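Local atomic coordinates of pectate lyase (Bacillus, PDB entry 3VMV), a protein that probably cleaves pectate (polygalacturonate) chains by beta-elimination, as a secreted polysaccharide lyase of family 1. Residues 242-247 with 280-285; 196-201 with 218-223; 105-110 with 135-140; 153-158 with 176-181. All coordinates share one frame; numbering follows the deposited sequence.

Contact 1 (242-247 with 280-285); sequences ENNYFD and RGNVFV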
# COMPACT_ATOMS: atom_id res chain seq x y z
N GLU A 242 5.47 -13.32 8.24
CA GLU A 242 5.15 -13.91 9.55
C GLU A 242 3.66 -14.10 9.75
O GLU A 242 2.84 -13.16 9.68
CB GLU A 242 5.68 -12.92 10.62
CG GLU A 242 5.48 -13.39 12.05
CD GLU A 242 5.87 -12.33 13.08
OE1 GLU A 242 5.77 -11.13 12.74
OE2 GLU A 242 6.20 -12.73 14.23
N ASN A 243 3.29 -15.35 10.03
CA ASN A 243 1.90 -15.65 10.42
C ASN A 243 0.86 -15.12 9.44
O ASN A 243 -0.14 -14.52 9.82
CB ASN A 243 1.60 -15.17 11.85
CG ASN A 243 2.41 -15.91 12.91
OD1 ASN A 243 3.46 -16.54 12.63
ND2 ASN A 243 1.94 -15.81 14.15
N ASN A 244 1.12 -15.33 8.16
CA ASN A 244 0.15 -15.04 7.12
C ASN A 244 -0.55 -16.29 6.67
O ASN A 244 -0.00 -17.38 6.81
CB ASN A 244 0.82 -14.40 5.89
CG ASN A 244 1.59 -13.13 6.20
OD1 ASN A 244 1.01 -12.04 6.24
ND2 ASN A 244 2.89 -13.25 6.39
N TYR A 245 -1.74 -16.12 6.09
CA TYR A 245 -2.51 -17.23 5.55
C TYR A 245 -2.55 -17.12 4.03
O TYR A 245 -2.92 -16.06 3.53
CB TYR A 245 -3.93 -17.22 6.15
CG TYR A 245 -4.65 -18.51 6.00
CD1 TYR A 245 -4.57 -19.42 7.04
CD2 TYR A 245 -5.37 -18.84 4.87
CE1 TYR A 245 -5.16 -20.61 6.99
CE2 TYR A 245 -6.00 -20.15 4.81
CZ TYR A 245 -5.85 -20.97 5.90
OH TYR A 245 -6.38 -22.24 5.97
N PHE A 246 -2.14 -18.20 3.33
CA PHE A 246 -2.16 -18.17 1.88
C PHE A 246 -3.06 -19.30 1.38
O PHE A 246 -2.91 -20.44 1.81
CB PHE A 246 -0.76 -18.50 1.34
CG PHE A 246 0.30 -17.50 1.70
CD1 PHE A 246 0.66 -16.49 0.79
CD2 PHE A 246 0.95 -17.54 2.94
CE1 PHE A 246 1.67 -15.58 1.10
CE2 PHE A 246 1.98 -16.65 3.24
CZ PHE A 246 2.34 -15.65 2.35
N ASP A 247 -3.95 -19.00 0.43
CA ASP A 247 -4.81 -20.01 -0.17
C ASP A 247 -4.73 -19.82 -1.68
O ASP A 247 -5.13 -18.76 -2.18
CB ASP A 247 -6.26 -19.79 0.31
CG ASP A 247 -7.29 -20.70 -0.39
OD1 ASP A 247 -8.47 -20.56 -0.07
OD2 ASP A 247 -6.94 -21.56 -1.21
N ARG A 280 8.19 -17.38 8.96
CA ARG A 280 7.81 -18.01 10.22
C ARG A 280 6.30 -18.07 10.36
O ARG A 280 5.59 -17.06 10.16
CB ARG A 280 8.40 -17.17 11.34
CG ARG A 280 8.05 -17.58 12.72
CD ARG A 280 8.85 -16.68 13.68
NE ARG A 280 8.48 -16.84 15.09
CZ ARG A 280 8.94 -17.79 15.89
NH1 ARG A 280 9.79 -18.70 15.42
NH2 ARG A 280 8.55 -17.85 17.16
N GLY A 281 5.77 -19.24 10.70
CA GLY A 281 4.36 -19.29 11.11
C GLY A 281 3.31 -19.14 10.05
O GLY A 281 2.13 -19.04 10.38
N ASN A 282 3.72 -19.18 8.78
CA ASN A 282 2.73 -19.06 7.71
C ASN A 282 1.94 -20.36 7.49
O ASN A 282 2.43 -21.44 7.79
CB ASN A 282 3.42 -18.63 6.42
CG ASN A 282 4.12 -17.29 6.57
OD1 ASN A 282 3.46 -16.27 6.69
ND2 ASN A 282 5.46 -17.29 6.58
N VAL A 283 0.71 -20.21 7.02
CA VAL A 283 -0.12 -21.35 6.64
C VAL A 283 -0.30 -21.28 5.14
O VAL A 283 -0.74 -20.26 4.61
CB VAL A 283 -1.45 -21.33 7.39
CG1 VAL A 283 -2.42 -22.36 6.78
CG2 VAL A 283 -1.21 -21.63 8.90
N PHE A 284 0.05 -22.38 4.46
CA PHE A 284 -0.03 -22.45 3.01
C PHE A 284 -1.03 -23.53 2.62
O PHE A 284 -0.80 -24.72 2.88
CB PHE A 284 1.36 -22.84 2.45
CG PHE A 284 2.46 -21.87 2.80
CD1 PHE A 284 2.58 -20.64 2.13
CD2 PHE A 284 3.44 -22.22 3.72
CE1 PHE A 284 3.62 -19.75 2.42
CE2 PHE A 284 4.48 -21.34 4.02
CZ PHE A 284 4.56 -20.11 3.37
N VAL A 285 -2.15 -23.12 2.01
CA VAL A 285 -3.11 -24.10 1.54
C VAL A 285 -3.15 -24.03 0.01
O VAL A 285 -3.37 -22.96 -0.56
CB VAL A 285 -4.51 -23.77 2.09
CG1 VAL A 285 -5.55 -24.76 1.63
CG2 VAL A 285 -4.46 -23.69 3.62
O HOH W 1 6.25 -15.01 15.47
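E242 to D247 runs beside R280 to V285 in parallel, the two directions only 5° apart, with E242 paired to R280 and Y245, F246 and D247 paired to V283, F284 and V285. The backbone bonds are N243 N to R280 O, V283 N to N244 O, F246 N to V283 O and V285 N to F246 O. At the bend, N244 and N282 lie side by side with their amide planes 9° apart. N282 OD1 is gripped twice, by N244 N at 2.9 Å and by N244 ND2 at 3.1 Å. This is a rung of the asparagine ladder of the pectate lyase parallel beta-helix. N244 OD1 carries the ladder on to the backbone N of N221, while N282 ND2 is bound to V241 O. Beyond the bend, the F246 and F284 rings lie near parallel at 23° but slid apart, their centroids 5.0 Å from each other. F246 also stacks with F223. On the face of Y245, V283 and V285, Y245 CE1 meets V283 CG1 at 3.3 Å, and Y245 OH lies 3.4 Å from V285 CG2. At the far end a water links E242 OE2 (2.6 Å) to R280 NE (2.9 Å). E242 OE1 turns instead to H217.

Contact 2 (196-201 with 218-223); sequences YHHNYF and MFNNYF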
# COMPACT_ATOMS: atom_id res chain seq x y z
N TYR A 196 3.17 -4.32 6.28
CA TYR A 196 1.85 -4.68 5.81
C TYR A 196 1.25 -5.67 6.80
O TYR A 196 1.84 -6.72 7.03
CB TYR A 196 1.93 -5.38 4.45
CG TYR A 196 2.53 -4.59 3.33
CD1 TYR A 196 1.74 -3.90 2.43
CD2 TYR A 196 3.90 -4.54 3.14
CE1 TYR A 196 2.33 -3.18 1.37
CE2 TYR A 196 4.48 -3.81 2.08
CZ TYR A 196 3.66 -3.16 1.21
OH TYR A 196 4.26 -2.43 0.18
N HIS A 197 0.09 -5.35 7.35
CA HIS A 197 -0.55 -6.32 8.24
C HIS A 197 -2.05 -6.28 8.15
O HIS A 197 -2.68 -5.25 7.90
CB HIS A 197 -0.05 -6.16 9.71
CG HIS A 197 -0.60 -4.98 10.44
ND1 HIS A 197 -1.76 -5.06 11.19
CD2 HIS A 197 -0.17 -3.70 10.55
CE1 HIS A 197 -2.00 -3.87 11.73
NE2 HIS A 197 -1.05 -3.03 11.35
N HIS A 198 -2.65 -7.46 8.32
CA HIS A 198 -4.11 -7.60 8.32
C HIS A 198 -4.79 -7.13 7.06
O HIS A 198 -5.92 -6.68 7.09
CB HIS A 198 -4.72 -6.97 9.57
CG HIS A 198 -4.39 -7.72 10.82
ND1 HIS A 198 -3.29 -7.41 11.61
CD2 HIS A 198 -4.97 -8.81 11.38
CE1 HIS A 198 -3.25 -8.25 12.63
NE2 HIS A 198 -4.26 -9.10 12.52
N ASN A 199 -4.10 -7.25 5.93
CA ASN A 199 -4.77 -6.97 4.66
C ASN A 199 -5.32 -8.24 4.04
O ASN A 199 -4.81 -9.34 4.28
CB ASN A 199 -3.78 -6.35 3.65
CG ASN A 199 -3.14 -5.07 4.16
OD1 ASN A 199 -3.77 -4.01 4.19
ND2 ASN A 199 -1.87 -5.17 4.63
N TYR A 200 -6.29 -8.04 3.16
CA TYR A 200 -6.81 -9.10 2.31
C TYR A 200 -6.30 -8.84 0.90
O TYR A 200 -6.54 -7.74 0.35
CB TYR A 200 -8.32 -8.95 2.29
CG TYR A 200 -9.13 -10.02 1.59
CD1 TYR A 200 -8.86 -11.39 1.79
CD2 TYR A 200 -10.21 -9.68 0.78
CE1 TYR A 200 -9.65 -12.36 1.19
CE2 TYR A 200 -10.98 -10.66 0.18
CZ TYR A 200 -10.72 -11.97 0.41
OH TYR A 200 -11.50 -12.97 -0.17
N PHE A 201 -5.56 -9.81 0.36
CA PHE A 201 -5.00 -9.73 -1.00
C PHE A 201 -5.69 -10.80 -1.82
O PHE A 201 -5.37 -11.97 -1.67
CB PHE A 201 -3.50 -10.00 -0.95
CG PHE A 201 -2.70 -8.99 -0.12
CD1 PHE A 201 -2.64 -7.63 -0.46
CD2 PHE A 201 -1.95 -9.41 0.97
CE1 PHE A 201 -1.87 -6.74 0.30
CE2 PHE A 201 -1.13 -8.56 1.70
CZ PHE A 201 -1.11 -7.19 1.38
N MET A 218 5.68 -8.30 6.72
CA MET A 218 4.31 -8.66 6.38
C MET A 218 3.81 -9.68 7.39
O MET A 218 4.37 -10.80 7.46
CB MET A 218 4.24 -9.27 4.99
CG MET A 218 4.89 -8.39 3.95
SD MET A 218 4.51 -8.92 2.25
CE MET A 218 2.83 -8.35 2.03
N PHE A 219 2.83 -9.27 8.20
CA PHE A 219 2.25 -10.22 9.14
C PHE A 219 0.74 -10.23 9.14
O PHE A 219 0.09 -9.20 8.96
CB PHE A 219 2.82 -10.04 10.58
CG PHE A 219 2.43 -8.73 11.27
CD1 PHE A 219 1.37 -8.71 12.19
CD2 PHE A 219 3.16 -7.57 11.06
CE1 PHE A 219 1.03 -7.56 12.89
CE2 PHE A 219 2.81 -6.38 11.74
CZ PHE A 219 1.75 -6.38 12.67
N ASN A 220 0.17 -11.42 9.36
CA ASN A 220 -1.28 -11.53 9.57
C ASN A 220 -2.08 -11.04 8.39
O ASN A 220 -3.21 -10.59 8.59
CB ASN A 220 -1.73 -10.79 10.85
CG ASN A 220 -1.31 -11.53 12.14
OD1 ASN A 220 -0.85 -12.72 12.15
ND2 ASN A 220 -1.45 -10.84 13.23
N ASN A 221 -1.52 -11.16 7.19
CA ASN A 221 -2.33 -10.92 5.97
C ASN A 221 -2.95 -12.22 5.46
O ASN A 221 -2.48 -13.32 5.81
CB ASN A 221 -1.48 -10.31 4.85
CG ASN A 221 -0.75 -9.07 5.29
OD1 ASN A 221 -1.33 -7.97 5.39
ND2 ASN A 221 0.54 -9.22 5.58
N TYR A 222 -4.01 -12.07 4.64
CA TYR A 222 -4.72 -13.18 4.02
C TYR A 222 -4.57 -13.02 2.53
O TYR A 222 -5.12 -12.07 1.97
CB TYR A 222 -6.19 -13.11 4.46
CG TYR A 222 -7.15 -14.17 3.95
CD1 TYR A 222 -6.71 -15.27 3.25
CD2 TYR A 222 -8.49 -14.07 4.26
CE1 TYR A 222 -7.65 -16.23 2.81
CE2 TYR A 222 -9.42 -15.01 3.82
CZ TYR A 222 -8.98 -16.09 3.13
OH TYR A 222 -9.92 -17.01 2.74
N PHE A 223 -3.77 -13.90 1.93
CA PHE A 223 -3.51 -13.92 0.48
C PHE A 223 -4.38 -15.02 -0.11
O PHE A 223 -4.37 -16.16 0.40
CB PHE A 223 -2.07 -14.32 0.23
CG PHE A 223 -0.99 -13.34 0.72
CD1 PHE A 223 -0.29 -12.57 -0.20
CD2 PHE A 223 -0.64 -13.27 2.07
CE1 PHE A 223 0.78 -11.77 0.18
CE2 PHE A 223 0.42 -12.47 2.48
CZ PHE A 223 1.13 -11.68 1.54
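H197 and F219 lie side by side and point the same way, their ring planes 7° apart but slid so that they barely overlap. The slide puts H197 CB over the centre of the F219 ring, 3.4 Å from its centroid, a CH-pi contact. Both residues have CG in the crowded position between the backbone N and the carbonyl carbon (chi1 76° in H197), which lays their rings over in the same way. H197 ND1 and H198 ND1 share a hydrogen bond of 2.8 Å. The H198 ring carries N220 CB over one face, toward the rim, and stacks with W169. After the bend the pairs are oblique. F201 CD2 sits over the centre of the F223 ring, and Y200 CE1 lies over the rim of the Y222 ring at 3.6 Å above its plane. On the face with F201, the bent chain of M218 brings CE to 3.9 Å from Y196 CB, and SD lies obliquely to the Y196 ring, 5.2 Å from its centroid, a Met-aromatic contact. At the bend itself the N199 and N221 amides lie side by side with their planes 6° apart. N221 OD1 takes N199 N at 2.9 Å and N199 ND2 at 3.0 Å. N221 ND2 comes from above the carbonyl plane to Y196 O, which F219 N also reaches. N199 OD1 binds N170 N. An alanine at N221 would probably leave N199 N without this acceptor, remove one bond from N199 ND2, and take the second donor from Y196 O. Stacked aromatic rows and an asparagine ladder are characteristic of the pectate lyase parallel beta-helix.

Contact 3 (105-110 with 135-140); sequences IIIQNV and DHNEFY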
# COMPACT_ATOMS: atom_id res chain seq x y z
N ILE A 105 0.86 11.43 7.39
CA ILE A 105 -0.35 11.37 6.58
C ILE A 105 -1.11 10.09 6.87
O ILE A 105 -0.51 9.01 6.92
CB ILE A 105 0.01 11.36 5.09
CG1 ILE A 105 1.08 12.43 4.75
CG2 ILE A 105 -1.24 11.51 4.24
CD1 ILE A 105 0.60 13.89 4.87
N ILE A 106 -2.41 10.19 7.09
CA ILE A 106 -3.29 9.04 7.22
C ILE A 106 -4.31 9.04 6.07
O ILE A 106 -4.96 10.05 5.82
CB ILE A 106 -4.03 9.09 8.56
CG1 ILE A 106 -3.00 9.04 9.68
CG2 ILE A 106 -5.05 7.93 8.66
CD1 ILE A 106 -3.62 9.05 11.09
N ILE A 107 -4.43 7.91 5.36
CA ILE A 107 -5.55 7.69 4.42
C ILE A 107 -6.31 6.49 4.94
O ILE A 107 -5.74 5.39 5.09
CB ILE A 107 -5.01 7.43 3.02
CG1 ILE A 107 -4.12 8.58 2.57
CG2 ILE A 107 -6.17 7.16 2.01
CD1 ILE A 107 -3.42 8.38 1.29
N GLN A 108 -7.58 6.69 5.27
CA GLN A 108 -8.32 5.68 6.01
C GLN A 108 -9.76 5.62 5.54
O GLN A 108 -10.43 6.66 5.29
CB GLN A 108 -8.25 6.07 7.47
CG GLN A 108 -8.87 5.05 8.41
CD GLN A 108 -8.59 5.40 9.85
OE1 GLN A 108 -8.03 4.58 10.63
NE2 GLN A 108 -8.98 6.58 10.23
N ASN A 109 -10.30 4.40 5.51
CA ASN A 109 -11.72 4.19 5.24
C ASN A 109 -12.24 4.77 3.91
O ASN A 109 -13.36 5.29 3.85
CB ASN A 109 -12.60 4.73 6.39
CG ASN A 109 -14.00 4.15 6.37
OD1 ASN A 109 -14.19 2.94 6.16
ND2 ASN A 109 -15.00 5.02 6.58
N VAL A 110 -11.41 4.69 2.88
CA VAL A 110 -11.89 5.05 1.53
C VAL A 110 -11.78 3.87 0.56
O VAL A 110 -10.96 2.95 0.74
CB VAL A 110 -11.10 6.29 0.94
CG1 VAL A 110 -11.29 7.50 1.82
CG2 VAL A 110 -9.60 5.93 0.78
N ASP A 135 -4.93 2.72 5.99
CA ASP A 135 -5.66 1.81 6.88
C ASP A 135 -7.13 1.68 6.52
O ASP A 135 -7.82 2.65 6.30
CB ASP A 135 -5.50 2.34 8.31
CG ASP A 135 -6.26 1.49 9.34
OD1 ASP A 135 -5.75 0.41 9.67
OD2 ASP A 135 -7.34 1.92 9.77
N HIS A 136 -7.63 0.46 6.48
CA HIS A 136 -9.07 0.24 6.36
C HIS A 136 -9.68 0.80 5.08
O HIS A 136 -10.78 1.31 5.07
CB HIS A 136 -9.83 0.73 7.61
CG HIS A 136 -9.86 -0.26 8.73
ND1 HIS A 136 -9.02 -0.17 9.82
CD2 HIS A 136 -10.59 -1.39 8.90
CE1 HIS A 136 -9.29 -1.17 10.66
NE2 HIS A 136 -10.22 -1.94 10.11
N ASN A 137 -8.93 0.65 3.99
CA ASN A 137 -9.40 1.03 2.67
C ASN A 137 -9.70 -0.18 1.80
O ASN A 137 -9.40 -1.32 2.18
CB ASN A 137 -8.35 1.86 1.99
CG ASN A 137 -7.83 3.01 2.86
OD1 ASN A 137 -6.61 3.05 3.23
ND2 ASN A 137 -8.68 3.94 3.15
N GLU A 138 -10.22 0.08 0.60
CA GLU A 138 -10.42 -0.98 -0.38
C GLU A 138 -9.92 -0.45 -1.70
O GLU A 138 -10.24 0.66 -2.08
CB GLU A 138 -11.89 -1.41 -0.49
CG GLU A 138 -12.35 -2.00 0.84
CD GLU A 138 -13.73 -2.61 0.84
OE1 GLU A 138 -14.28 -2.96 -0.23
OE2 GLU A 138 -14.29 -2.80 1.95
N PHE A 139 -9.16 -1.30 -2.39
CA PHE A 139 -8.52 -0.93 -3.65
C PHE A 139 -8.79 -2.01 -4.65
O PHE A 139 -8.60 -3.20 -4.33
CB PHE A 139 -7.00 -0.82 -3.47
CG PHE A 139 -6.58 0.07 -2.32
CD1 PHE A 139 -6.81 1.44 -2.36
CD2 PHE A 139 -5.91 -0.47 -1.22
CE1 PHE A 139 -6.43 2.29 -1.30
CE2 PHE A 139 -5.50 0.37 -0.17
CZ PHE A 139 -5.76 1.74 -0.20
N TYR A 140 -9.18 -1.66 -5.87
CA TYR A 140 -9.50 -2.72 -6.83
C TYR A 140 -9.55 -2.16 -8.25
O TYR A 140 -9.65 -0.94 -8.42
CB TYR A 140 -10.81 -3.43 -6.47
CG TYR A 140 -12.02 -2.57 -6.25
CD1 TYR A 140 -12.94 -2.34 -7.28
CD2 TYR A 140 -12.27 -2.00 -5.00
CE1 TYR A 140 -14.08 -1.60 -7.07
CE2 TYR A 140 -13.42 -1.22 -4.79
CZ TYR A 140 -14.31 -1.05 -5.83
OH TYR A 140 -15.45 -0.27 -5.70
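Q108 and D135 pair across two neighbouring parallel strands, and backbone hydrogen bonds do most of the joining. D135 N binds I107 O at 2.9 Å, and N109 N binds D135 O at 3.1 Å. Past the bend E138 N reaches V110 O at 3.0 Å. Two CA-H...O contacts add to these, one from Q108 CA to D135 O and one from N109 CA to H136 O.

Side-chain polar contacts gather at D135. Its CG stands anti to the backbone N (chi1 178°), alongside the extended chain of Q108, whose CG lies 3.4 Å from D135 O. D135 OD2 accepts H136 ND1 at 2.7 Å. OD2 lies in the plane of the imidazole, but ND1 meets the carboxylate from above its plane. D135 OD1 binds S168 OG. An alanine in place of D135 would probably leave H136 ND1 and S168 OG without this partner and let the imidazole turn more freely.

Packing is slight. V110 lies alongside the N137 side chain at the bend of this parallel beta-helix coil.

The chemistry implies a fixed imidazole: one bond, from ND1 to D135 OD2, fixes the turn of the H136 ring, W169 stacks on it, and the proton of that bond is on ND1.

Contact 4 (153-158 with 176-181); sequences DGLVDM and WKTMLV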
# COMPACT_ATOMS: atom_id res chain seq x y z
N ASP A 153 -2.65 0.79 -13.59
CA ASP A 153 -1.28 0.60 -13.09
C ASP A 153 -1.31 -0.04 -11.70
O ASP A 153 -1.65 -1.21 -11.59
CB ASP A 153 -0.49 1.92 -13.15
CG ASP A 153 1.03 1.72 -13.09
OD1 ASP A 153 1.51 0.58 -12.98
OD2 ASP A 153 1.77 2.75 -13.19
N GLY A 154 -0.89 0.66 -10.66
CA GLY A 154 -0.82 0.00 -9.35
C GLY A 154 -2.00 0.22 -8.43
O GLY A 154 -2.86 1.05 -8.68
N LEU A 155 -2.04 -0.52 -7.33
CA LEU A 155 -2.98 -0.18 -6.30
C LEU A 155 -2.31 0.68 -5.25
O LEU A 155 -2.71 1.82 -5.08
CB LEU A 155 -3.65 -1.42 -5.69
CG LEU A 155 -4.62 -2.10 -6.68
CD1 LEU A 155 -5.28 -3.28 -5.99
CD2 LEU A 155 -5.68 -1.12 -7.23
N VAL A 156 -1.30 0.17 -4.56
CA VAL A 156 -0.52 1.03 -3.66
C VAL A 156 0.94 0.87 -3.97
O VAL A 156 1.50 -0.24 -3.83
CB VAL A 156 -0.72 0.72 -2.15
CG1 VAL A 156 0.29 1.53 -1.29
CG2 VAL A 156 -2.18 1.05 -1.72
N ASP A 157 1.56 1.95 -4.49
CA ASP A 157 2.96 1.90 -4.91
C ASP A 157 3.77 2.87 -4.09
O ASP A 157 3.32 3.99 -3.82
CB ASP A 157 3.15 2.27 -6.39
CG ASP A 157 2.61 1.23 -7.36
OD1 ASP A 157 2.33 0.09 -6.97
OD2 ASP A 157 2.45 1.58 -8.57
N MET A 158 4.97 2.46 -3.71
CA MET A 158 5.89 3.30 -2.95
C MET A 158 7.19 3.42 -3.70
O MET A 158 7.73 2.41 -4.19
CB MET A 158 6.13 2.66 -1.56
CG MET A 158 4.78 2.50 -0.81
SD MET A 158 5.12 1.52 0.63
CE MET A 158 3.40 1.09 1.04
N TRP A 176 -4.28 -6.59 -11.57
CA TRP A 176 -3.09 -7.23 -12.06
C TRP A 176 -1.84 -6.86 -11.24
O TRP A 176 -1.33 -7.72 -10.52
CB TRP A 176 -2.85 -6.86 -13.53
CG TRP A 176 -3.79 -7.48 -14.54
CD1 TRP A 176 -5.04 -7.03 -14.91
CD2 TRP A 176 -3.52 -8.61 -15.35
NE1 TRP A 176 -5.55 -7.84 -15.90
CE2 TRP A 176 -4.65 -8.82 -16.18
CE3 TRP A 176 -2.44 -9.50 -15.44
CZ2 TRP A 176 -4.71 -9.88 -17.10
CZ3 TRP A 176 -2.50 -10.54 -16.37
CH2 TRP A 176 -3.63 -10.70 -17.19
N LYS A 177 -1.36 -5.60 -11.33
CA LYS A 177 -0.06 -5.21 -10.75
C LYS A 177 -0.27 -4.54 -9.40
O LYS A 177 -0.43 -3.31 -9.30
CB LYS A 177 0.71 -4.28 -11.70
CG LYS A 177 0.85 -4.82 -13.12
CD LYS A 177 1.60 -3.79 -14.03
CE LYS A 177 0.81 -2.48 -14.20
NZ LYS A 177 1.60 -1.60 -15.15
N THR A 178 -0.28 -5.33 -8.33
CA THR A 178 -0.90 -4.85 -7.09
C THR A 178 -0.12 -3.75 -6.33
O THR A 178 -0.67 -2.66 -6.11
CB THR A 178 -1.21 -6.02 -6.16
OG1 THR A 178 -1.79 -7.10 -6.91
CG2 THR A 178 -2.25 -5.63 -5.09
N MET A 179 1.13 -4.03 -5.96
CA MET A 179 1.89 -3.12 -5.09
C MET A 179 3.35 -3.14 -5.44
O MET A 179 3.97 -4.21 -5.59
CB MET A 179 1.79 -3.59 -3.65
CG MET A 179 0.40 -3.52 -3.09
SD MET A 179 0.31 -3.94 -1.33
CE MET A 179 1.03 -5.58 -1.28
N LEU A 180 3.95 -1.95 -5.56
CA LEU A 180 5.39 -1.82 -5.80
C LEU A 180 6.05 -1.20 -4.57
O LEU A 180 5.46 -0.30 -3.91
CB LEU A 180 5.57 -0.89 -7.02
CG LEU A 180 6.71 -0.72 -7.98
CD1 LEU A 180 6.95 -2.04 -8.72
CD2 LEU A 180 6.38 0.41 -8.95
N VAL A 181 7.27 -1.66 -4.25
CA VAL A 181 8.09 -0.97 -3.27
C VAL A 181 9.42 -0.80 -3.94
O VAL A 181 10.27 -1.71 -3.91
CB VAL A 181 8.21 -1.78 -1.96
CG1 VAL A 181 9.14 -1.07 -0.96
CG2 VAL A 181 6.84 -2.02 -1.35
O HOH W 2 -2.52 -3.35 -13.11
O HOH W 3 3.39 -0.89 -1.87
O HOH W 4 2.18 -2.09 -8.61
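The flat groups that meet the opposite segment are the carboxylates of D153 and D157, and each is approached from above its plane. K177 NZ lies 50° out of the D153 plane, 3.1 Å from D153 OD1, in a salt bridge. L180 N lies 38° out of the D157 plane, 3.0 Å from D157 OD1, and L180 CB packs close to the same oxygen. The two segments belong to successive coils of the parallel beta-helix, and their strands 156-158 and 179-181 run 10° apart.

K177 reaches D153 through a bend in its side chain and also bridges to D150, so its ammonium has two acid partners. The segments join less regularly near G154. T178 O accepts both L155 N at 2.8 Å and V156 N at 3.3 Å. Further on M158 N binds L180 O at 2.8 Å, while L180 N makes a weak bond to V156 O.

V156, M158, M179 and V181 share one face, which packs against strands 165-175 and 192-197 inside the coil. Their direct contacts with each other are loose, M158 SD being 4.4 Å from V181 CG2. L155 CD1 touches T178 CG2 beside them. D157 and L180 point to the other face.

Two of the waters here bridge the segments through oxygens alone. One gives its protons to V156 O and L180 O. Another donates to K177 O and, at 2.7 Å, to D157 OD1.

How the contacts relate
All four contacts join successive coils of the same parallel beta-helix. Contacts 2, 3 and 4 are buried; contact 1 is only partly so, its centre about 20 Å from the chain's centre. Contacts 1 and 2 hold neighbouring strands, 245-249 and 222-226, and touch directly, so ladder and aromatic row run on from one to the other. Contact 3 has the same kind of bend but less aromatic packing, and lies about 6 Å from contact 2 at the nearest atoms. Contact 4 lies on a different wall. It touches contact 2 through Y196 and M179, and contact 3 through F139 and V156. Its chemistry differs: a salt bridge and a backbone N bound to an aspartate stand where contacts 1 and 2 have asparagine pairs.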